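Local coordinates for kelch-like protein 7 (Homo sapiens, PDB 3II7) that acts as the substrate-specific adapter of a CUL3-RBX1 E3 ubiquitin ligase, its six-bladed Kelch domain probably recognising the proteins to be degraded, at residues A50-D55 with A97-G102; N56-L61 with C292-C297. All coordinates share one frame; numbering follows the deposited sequence. Where two conformers were deposited one is given.

Interaction 1. Residues A50-D55 with A97-G102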
loop_
_atom_site.group_PDB
_atom_site.type_symbol
_atom_site.label_atom_id
_atom_site.label_comp_id
_atom_site.label_asym_id
_atom_site.label_seq_id
_atom_site.Cartn_x
_atom_site.Cartn_y
_atom_site.Cartn_z
ATOM N N ALA A 50 -2.117 7.895 0.126
ATOM C CA ALA A 50 -1.095 6.858 0.216
ATOM C C ALA A 50 -0.099 7.221 1.287
ATOM O O ALA A 50 0.015 8.384 1.659
ATOM C CB ALA A 50 -0.374 6.684 -1.123
ATOM N N CYS A 51 0.618 6.216 1.795
ATOM C CA CYS A 51 1.669 6.491 2.771
ATOM C C CYS A 51 2.912 5.681 2.465
ATOM O O CYS A 51 2.850 4.710 1.706
ATOM C CB CYS A 51 1.197 6.251 4.184
ATOM S SG CYS A 51 1.185 4.567 4.676
ATOM N N VAL A 52 4.045 6.116 2.992
ATOM C CA VAL A 52 5.294 5.424 2.760
ATOM C C VAL A 52 6.242 5.772 3.899
ATOM O O VAL A 52 6.196 6.876 4.425
ATOM C CB VAL A 52 5.902 5.816 1.351
ATOM C CG1 VAL A 52 5.821 7.344 1.138
ATOM C CG2 VAL A 52 7.327 5.317 1.186
ATOM N N PHE A 53 7.076 4.811 4.277
ATOM C CA PHE A 53 8.054 5.023 5.326
ATOM C C PHE A 53 9.460 5.085 4.764
ATOM O O PHE A 53 9.840 4.235 3.945
ATOM C CB PHE A 53 7.972 3.909 6.345
ATOM C CG PHE A 53 8.969 4.022 7.428
ATOM C CD1 PHE A 53 8.769 4.916 8.481
ATOM C CD2 PHE A 53 10.115 3.239 7.429
ATOM C CE1 PHE A 53 9.706 4.995 9.516
ATOM C CE2 PHE A 53 11.057 3.343 8.451
ATOM C CZ PHE A 53 10.852 4.200 9.483
ATOM N N TRP A 54 10.237 6.082 5.205
ATOM C CA TRP A 54 11.674 6.138 4.903
ATOM C C TRP A 54 12.418 6.852 6.027
ATOM O O TRP A 54 12.029 7.939 6.414
ATOM C CB TRP A 54 11.974 6.844 3.575
ATOM C CG TRP A 54 13.419 6.853 3.287
ATOM C CD1 TRP A 54 14.280 7.898 3.452
ATOM C CD2 TRP A 54 14.219 5.735 2.894
ATOM N NE1 TRP A 54 15.557 7.511 3.161
ATOM C CE2 TRP A 54 15.550 6.187 2.803
ATOM C CE3 TRP A 54 13.934 4.397 2.585
ATOM C CZ2 TRP A 54 16.600 5.348 2.425
ATOM C CZ3 TRP A 54 14.979 3.563 2.196
ATOM C CH2 TRP A 54 16.295 4.045 2.122
ATOM N N ASP A 55 13.496 6.225 6.520
ATOM C CA ASP A 55 14.442 6.867 7.463
ATOM C C ASP A 55 13.736 7.664 8.571
ATOM O O ASP A 55 13.867 8.889 8.701
ATOM C CB ASP A 55 15.420 7.741 6.687
ATOM C CG ASP A 55 16.544 8.286 7.539
ATOM O OD1 ASP A 55 16.965 7.635 8.525
ATOM O OD2 ASP A 55 17.007 9.383 7.199
ATOM N N ALA A 97 2.380 4.527 -3.427
ATOM C CA ALA A 97 3.674 5.081 -3.045
ATOM C C ALA A 97 4.573 4.047 -2.431
ATOM O O ALA A 97 4.093 3.112 -1.761
ATOM C CB ALA A 97 3.494 6.292 -2.082
ATOM N N CYS A 98 5.886 4.233 -2.608
ATOM C CA CYS A 98 6.889 3.426 -1.960
ATOM C C CYS A 98 8.194 4.218 -1.883
ATOM O O CYS A 98 8.286 5.301 -2.448
ATOM C CB CYS A 98 7.045 2.063 -2.638
ATOM S SG CYS A 98 7.895 2.113 -4.194
ATOM N N ALA A 99 9.205 3.681 -1.192
ATOM C CA ALA A 99 10.486 4.371 -1.077
ATOM C C ALA A 99 11.613 3.477 -1.527
ATOM O O ALA A 99 11.604 2.254 -1.271
ATOM C CB ALA A 99 10.723 4.788 0.364
ATOM N N ALA A 100 12.582 4.077 -2.205
ATOM C CA ALA A 100 13.802 3.383 -2.583
ATOM C C ALA A 100 14.973 4.352 -2.539
ATOM O O ALA A 100 14.930 5.401 -3.205
ATOM C CB ALA A 100 13.666 2.771 -4.003
ATOM N N GLU A 101 15.997 3.998 -1.759
ATOM C CA GLU A 101 17.283 4.744 -1.721
ATOM C C GLU A 101 17.111 6.271 -1.543
ATOM O O GLU A 101 17.693 7.072 -2.279
ATOM C CB GLU A 101 18.116 4.414 -2.960
ATOM C CG GLU A 101 18.337 2.884 -3.131
ATOM C CD GLU A 101 19.335 2.517 -4.238
ATOM O OE1 GLU A 101 20.325 3.258 -4.416
ATOM O OE2 GLU A 101 19.126 1.475 -4.918
ATOM N N GLY A 102 16.283 6.654 -0.580
ATOM C CA GLY A 102 16.120 8.074 -0.207
ATOM C C GLY A 102 15.123 8.860 -1.030
ATOM O O GLY A 102 14.893 10.050 -0.759
HETATM O O HOH W 1 4.547 2.096 1.215
#
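Ala97 opens the contact with its CB, which meets Ala50 CB at 4.0 Å and Val52 CG1 at 4.1 Å. Ala97 O shares one water with Cys51 O: the water donates to both carbonyls, 3.2 Å from each oxygen, and so joins two acceptors that could not bond each other directly. Cys98 points its side chain away at CB and offers its main chain instead. Val52 was modelled in two conformers; in the one given, CG2, anti to its own backbone N, lies over the peptide that leads from Cys98 into Ala99. The same methyl packs on Ala99 CB, though how closely is doubtful, and Trp54 CE3 approaches that CB obliquely at 3.9 Å. At Glu101 and Gly102 the chain turns with positive phi at both residues (85° at Gly102), which carries the main chain past the six-membered ring of Trp54. Gly102 N sits over one face of the indole, offset toward the rim and 3.3 Å from Trp54 CZ2, while Gly102 CA lies near NE1. Trp54 CG is anti to the backbone N (chi1 -179°), which starts the indole out toward this turn. The axes of strands 50-54 and 97-100 come within 5.8 Å, at 16° and so nearly parallel, as the innermost strands of two successive blades of the Kelch beta-propeller. Each pairs with its own hairpin partner, 50-54 with 57-61 and 96-100 with 103-107, and Ile104 of the latter touches Val52, Trp54 and Ala99 from within the blade of strand 96-100.

Interaction 2. Residues N56-L61 with C292-C297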
loop_
_atom_site.group_PDB
_atom_site.type_symbol
_atom_site.label_atom_id
_atom_site.label_comp_id
_atom_site.label_asym_id
_atom_site.label_seq_id
_atom_site.Cartn_x
_atom_site.Cartn_y
_atom_site.Cartn_z
ATOM N N ASN A 56 12.982 6.919 9.361
ATOM C CA ASN A 56 12.277 7.409 10.551
ATOM C C ASN A 56 11.046 8.293 10.316
ATOM O O ASN A 56 10.468 8.797 11.298
ATOM C CB ASN A 56 13.237 8.106 11.509
ATOM C CG ASN A 56 14.295 7.163 12.059
ATOM O OD1 ASN A 56 14.033 5.967 12.259
ATOM N ND2 ASN A 56 15.471 7.697 12.346
ATOM N N VAL A 57 10.632 8.437 9.058
ATOM C CA VAL A 57 9.503 9.301 8.702
ATOM C C VAL A 57 8.438 8.552 7.902
ATOM O O VAL A 57 8.757 7.888 6.880
ATOM C CB VAL A 57 9.983 10.532 7.901
ATOM C CG1 VAL A 57 8.786 11.475 7.578
ATOM C CG2 VAL A 57 11.059 11.295 8.680
ATOM N N VAL A 58 7.171 8.685 8.351
ATOM C CA VAL A 58 5.994 8.268 7.563
ATOM C C VAL A 58 5.525 9.480 6.787
ATOM O O VAL A 58 5.251 10.533 7.382
ATOM C CB VAL A 58 4.845 7.770 8.425
ATOM C CG1 VAL A 58 3.630 7.427 7.544
ATOM C CG2 VAL A 58 5.248 6.525 9.292
ATOM N N TYR A 59 5.472 9.347 5.457
ATOM C CA TYR A 59 4.939 10.397 4.578
ATOM C C TYR A 59 3.534 10.025 4.167
ATOM O O TYR A 59 3.288 8.879 3.678
ATOM C CB TYR A 59 5.805 10.539 3.324
ATOM C CG TYR A 59 7.213 10.970 3.629
ATOM C CD1 TYR A 59 7.580 12.311 3.576
ATOM C CD2 TYR A 59 8.168 10.048 3.972
ATOM C CE1 TYR A 59 8.872 12.709 3.860
ATOM C CE2 TYR A 59 9.480 10.421 4.237
ATOM C CZ TYR A 59 9.830 11.757 4.190
ATOM O OH TYR A 59 11.108 12.134 4.473
ATOM N N ILE A 60 2.607 10.964 4.371
ATOM C CA ILE A 60 1.208 10.800 3.968
ATOM C C ILE A 60 0.951 11.795 2.857
ATOM O O ILE A 60 1.161 13.023 3.033
ATOM C CB ILE A 60 0.264 11.038 5.135
ATOM C CG1 ILE A 60 0.457 9.934 6.176
ATOM C CG2 ILE A 60 -1.245 11.051 4.651
ATOM C CD1 ILE A 60 -0.311 10.109 7.433
ATOM N N LEU A 61 0.564 11.282 1.697
ATOM C CA LEU A 61 0.486 12.121 0.497
ATOM C C LEU A 61 -0.703 11.756 -0.396
ATOM O O LEU A 61 -1.231 10.639 -0.330
ATOM C CB LEU A 61 1.836 12.070 -0.252
ATOM C CG LEU A 61 2.334 10.688 -0.664
ATOM C CD1 LEU A 61 1.678 10.242 -1.959
ATOM C CD2 LEU A 61 3.848 10.707 -0.795
ATOM N N CYS A 292 1.663 1.096 6.807
ATOM C CA CYS A 292 3.039 0.901 6.395
ATOM C C CYS A 292 3.825 0.266 7.528
ATOM O O CYS A 292 3.394 0.285 8.692
ATOM C CB CYS A 292 3.701 2.216 5.939
ATOM S SG CYS A 292 3.897 3.437 7.212
ATOM N N VAL A 293 4.956 -0.325 7.184
ATOM C CA VAL A 293 5.864 -0.871 8.175
ATOM C C VAL A 293 6.855 0.218 8.564
ATOM O O VAL A 293 7.442 0.887 7.678
ATOM C CB VAL A 293 6.619 -2.096 7.648
ATOM C CG1 VAL A 293 7.662 -2.609 8.703
ATOM C CG2 VAL A 293 5.631 -3.156 7.251
ATOM N N VAL A 294 7.019 0.425 9.867
ATOM C CA VAL A 294 8.000 1.370 10.382
ATOM C C VAL A 294 9.093 0.637 11.160
ATOM O O VAL A 294 8.844 -0.373 11.786
ATOM C CB VAL A 294 7.356 2.454 11.302
ATOM C CG1 VAL A 294 6.189 3.119 10.634
ATOM C CG2 VAL A 294 6.942 1.888 12.592
ATOM N N ASP A 295 10.302 1.168 11.104
ATOM C CA ASP A 295 11.347 0.871 12.080
ATOM C C ASP A 295 11.447 2.010 13.138
ATOM O O ASP A 295 11.658 3.183 12.777
ATOM C CB ASP A 295 12.670 0.742 11.377
ATOM C CG ASP A 295 13.687 0.012 12.201
ATOM O OD1 ASP A 295 13.467 -0.153 13.424
ATOM O OD2 ASP A 295 14.707 -0.405 11.624
ATOM N N THR A 296 11.307 1.669 14.429
ATOM C CA THR A 296 11.295 2.693 15.504
ATOM C C THR A 296 12.686 2.953 16.146
ATOM O O THR A 296 12.783 3.668 17.150
ATOM C CB THR A 296 10.253 2.346 16.641
ATOM O OG1 THR A 296 10.636 1.134 17.306
ATOM C CG2 THR A 296 8.830 2.197 16.085
ATOM N N CYS A 297 13.749 2.402 15.556
ATOM C CA CYS A 297 15.110 2.488 16.146
ATOM C C CYS A 297 15.747 3.900 16.090
ATOM O O CYS A 297 15.647 4.622 15.088
ATOM C CB CYS A 297 16.043 1.467 15.482
ATOM S SG CYS A 297 16.367 1.778 13.725
#
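Val58 faces Cys292 and Val294 across two segments that run roughly antiparallel, the directions of their touching parts lying 161° apart. They are not sheet neighbours: the nearest CA atoms, those of Asn56 and Asp295, are 6.8 Å apart, so side chains bridge the gap. Val58 carries the apolar half. Its CG2, anti to the carbonyl carbon, meets Val294 CG1 at 3.8 Å, with the two side chains crossing obliquely. Cys292 SG comes up beside both methyls of the same valine, 4.0 Å from Val58 CG1 and equally far from CG2. The thiol stands between its own backbone N and carbonyl carbon (chi1 65°), the rotamer that carries it to the Val58 methyls. Phe53 touches both Val58 and Val294, and Phe18 of strand 13-18 also packs on Val58, so this apolar patch lies between two propeller blades. Toward the chain end the contact turns polar. Asn56, at the hairpin turn with positive phi, brings OD1 to 3.5 Å from Cys297 O and 3.7 Å from Asp295 O. Asp295 is engaged on its own side: OD1 accepts from Asp12 N and, weakly, from Cys297 N at 3.3 Å, and OD2 has a weak hydrogen bond to His11 ND1. Thr296 OG1 hydrogen-bonds to Asp12 O, joining the last modelled residues to the first ones. The chemistry therefore divides in two. Across these two segments the cohesion comes from methyl and thiol packing, whereas, as modelled, Asn56 OD1 faces two carbonyl oxygens, an approach that probably adds little to it.

In the fold
From the N terminus, strand 13-18 begins the blade that strand 290-295 later completes as its innermost strand, the closure that makes the propeller a ring. Next come strands 50-54 and 57-61, a hairpin shared by the two contacts: Val52 O and Tyr59 N, 2.8 Å apart, probably hydrogen-bond, as do Ala50 N and Leu61 O. Interaction 1 closes a loop of 41 residues, joining this blade to the next one at 97-102. Interaction 2 spans 230 residues, joining the same blade to the closing one. Their segments alternate along the chain, so the loops cross, and the hairpin stands between its two neighbouring blades on one side of the ring.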